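Local coordinates for molybdopterin biosynthesis moeA protein (Pyrococcus horikoshii, PDB 1WU2), which probably takes part in molybdenum cofactor biosynthesis, where MoeA proteins insert molybdenum into molybdopterin, at residues Ala56-Tyr61 and Val116-Met121. Sequence-based numbering, arbitrary orientation.
Sequences AAVDGY and VIMQEM
Tyr61 and Ile117 form a hydrogen-bonded antiparallel pair where strand 60-63 meets strand 115-118, the strand at one border of a six-stranded mixed sheet in the MoeA N-terminal region. Tyr61 N gives its hydrogen to Ile117 O at 3.0 Å, and Ile117 N returns one to Tyr61 O at 3.1 Å, the second donor standing 35° off the carbonyl plane. On the face these two residues share, Tyr61 CB touches Ile117 CG2 at 3.9 Å. Gly60 and Met118 follow as a non-hydrogen-bonded pair; the two strands draw so close here, with Gly60 CA 3.0 Å from Ile117 O, that any side chain at Gly60 would begin with a CB in collision with that oxygen. Beyond it, Asp59 O accepts the N-H of Gln119 on a lone pair at 3.2 Å, and a bound water donates to both Asp59 O and Glu120 OE2. Gln119 OE1 is hydrogen-bonded to Lys102 on strand 99-103, which flanks strand 60-63 on its other side, and Asp59 OD2 to Thr105 just after that strand. Val58 lies across the selenomethionine Met118 at about a right angle: CG2, anti to its own backbone N, meets Met118 CE at 3.8 Å, while CG1 lies on Met118 CG and also reaches Val116 CG1 at 4.1 Å. A beta-branched residue suits this spot because both methyls rest on Met118 while CG1 also reaches Val116. An alanine here would probably open a gap beside Met118 and leave its flexible end freer to turn. The whole is an antiparallel beta pairing of sequence-distant strands, by which a border strand is joined to its sheet.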
loop_
_atom_site.group_PDB
_atom_site.type_symbol
_atom_site.label_atom_id
_atom_site.label_comp_id
_atom_site.label_asym_id
_atom_site.label_seq_id
_atom_site.Cartn_x
_atom_site.Cartn_y
_atom_site.Cartn_z
ATOM N N ALA A 56 -33.893 -10.627 -16.377
ATOM C CA ALA A 56 -33.868 -9.819 -17.586
ATOM C C ALA A 56 -32.931 -8.638 -17.333
ATOM O O ALA A 56 -33.078 -7.936 -16.341
ATOM C CB ALA A 56 -35.263 -9.331 -17.925
ATOM N N ALA A 57 -31.964 -8.439 -18.221
ATOM C CA ALA A 57 -31.010 -7.333 -18.111
ATOM C C ALA A 57 -31.562 -6.053 -18.735
ATOM O O ALA A 57 -30.940 -4.997 -18.647
ATOM C CB ALA A 57 -29.693 -7.710 -18.780
ATOM N N VAL A 58 -32.729 -6.160 -19.363
ATOM C CA VAL A 58 -33.350 -5.048 -20.068
ATOM C C VAL A 58 -34.880 -5.185 -20.056
ATOM O O VAL A 58 -35.410 -6.286 -19.893
ATOM C CB VAL A 58 -32.816 -4.991 -21.530
ATOM C CG1 VAL A 58 -33.462 -6.071 -22.405
ATOM C CG2 VAL A 58 -33.010 -3.615 -22.128
ATOM N N ASP A 59 -35.582 -4.066 -20.215
ATOM C CA ASP A 59 -37.031 -4.089 -20.414
ATOM C C ASP A 59 -37.279 -4.619 -21.813
ATOM O O ASP A 59 -36.863 -3.992 -22.786
ATOM C CB ASP A 59 -37.648 -2.690 -20.293
ATOM C CG ASP A 59 -37.309 -2.003 -18.985
ATOM O OD1 ASP A 59 -37.709 -0.834 -18.811
ATOM O OD2 ASP A 59 -36.645 -2.540 -18.079
ATOM N N GLY A 60 -37.933 -5.771 -21.925
ATOM C CA GLY A 60 -38.158 -6.374 -23.226
ATOM C C GLY A 60 -39.195 -7.478 -23.258
ATOM O O GLY A 60 -40.158 -7.441 -22.507
ATOM N N TYR A 61 -38.992 -8.448 -24.148
ATOM C CA TYR A 61 -39.887 -9.589 -24.298
ATOM C C TYR A 61 -39.093 -10.890 -24.194
ATOM O O TYR A 61 -38.160 -11.117 -24.961
ATOM C CB TYR A 61 -40.601 -9.526 -25.649
ATOM C CG TYR A 61 -41.509 -8.328 -25.795
ATOM C CD1 TYR A 61 -42.809 -8.350 -25.299
ATOM C CD2 TYR A 61 -41.065 -7.168 -26.422
ATOM C CE1 TYR A 61 -43.645 -7.248 -25.425
ATOM C CE2 TYR A 61 -41.891 -6.063 -26.554
ATOM C CZ TYR A 61 -43.181 -6.109 -26.054
ATOM O OH TYR A 61 -44.003 -5.014 -26.181
ATOM N N VAL A 116 -34.089 -12.539 -24.057
ATOM C CA VAL A 116 -34.907 -11.331 -23.974
ATOM C C VAL A 116 -34.464 -10.324 -25.041
ATOM O O VAL A 116 -33.275 -10.052 -25.198
ATOM C CB VAL A 116 -34.835 -10.675 -22.573
ATOM C CG1 VAL A 116 -35.736 -9.443 -22.506
ATOM C CG2 VAL A 116 -35.229 -11.673 -21.484
ATOM N N ILE A 117 -35.439 -9.785 -25.770
ATOM C CA ILE A 117 -35.194 -8.788 -26.812
ATOM C C ILE A 117 -35.630 -7.418 -26.307
ATOM O O ILE A 117 -36.702 -7.278 -25.729
ATOM C CB ILE A 117 -35.938 -9.157 -28.136
ATOM C CG1 ILE A 117 -35.653 -8.123 -29.236
ATOM C CG2 ILE A 117 -37.462 -9.276 -27.926
ATOM C CD1 ILE A 117 -34.521 -8.494 -30.156
HETATM N N MSE A 118 -34.790 -6.413 -26.533
HETATM C CA MSE A 118 -35.090 -5.042 -26.126
HETATM C C MSE A 118 -36.400 -4.564 -26.743
HETATM O O MSE A 118 -36.707 -4.879 -27.894
HETATM C CB MSE A 118 -33.964 -4.106 -26.554
HETATM C CG MSE A 118 -32.633 -4.398 -25.901
HETATM SE SE MSE A 118 -31.335 -3.039 -26.344
HETATM C CE MSE A 118 -31.948 -1.646 -25.142
ATOM N N GLN A 119 -37.166 -3.809 -25.957
ATOM C CA GLN A 119 -38.461 -3.266 -26.377
ATOM C C GLN A 119 -38.380 -2.528 -27.708
ATOM O O GLN A 119 -39.194 -2.736 -28.607
ATOM C CB GLN A 119 -38.967 -2.273 -25.323
ATOM C CG GLN A 119 -40.189 -2.726 -24.555
ATOM C CD GLN A 119 -40.383 -1.939 -23.271
ATOM O OE1 GLN A 119 -40.904 -2.466 -22.293
ATOM N NE2 GLN A 119 -39.962 -0.678 -23.272
ATOM N N GLU A 120 -37.387 -1.652 -27.801
ATOM C CA GLU A 120 -37.234 -0.739 -28.935
ATOM C C GLU A 120 -36.790 -1.429 -30.229
ATOM O O GLU A 120 -36.967 -0.879 -31.315
ATOM C CB GLU A 120 -36.260 0.408 -28.593
ATOM C CG GLU A 120 -35.214 0.099 -27.517
ATOM C CD GLU A 120 -35.643 0.504 -26.112
ATOM O OE1 GLU A 120 -36.713 1.129 -25.954
ATOM O OE2 GLU A 120 -34.901 0.196 -25.156
HETATM N N MSE A 121 -36.215 -2.625 -30.111
HETATM C CA MSE A 121 -35.729 -3.372 -31.273
HETATM C C MSE A 121 -36.812 -4.192 -31.984
HETATM O O MSE A 121 -36.523 -4.881 -32.965
HETATM C CB MSE A 121 -34.573 -4.289 -30.859
HETATM C CG MSE A 121 -33.390 -3.543 -30.255
HETATM SE SE MSE A 121 -32.652 -2.200 -31.453
HETATM C CE MSE A 121 -33.249 -0.613 -30.548
HETATM O O HOH W 1 -35.232 -1.893 -23.601
#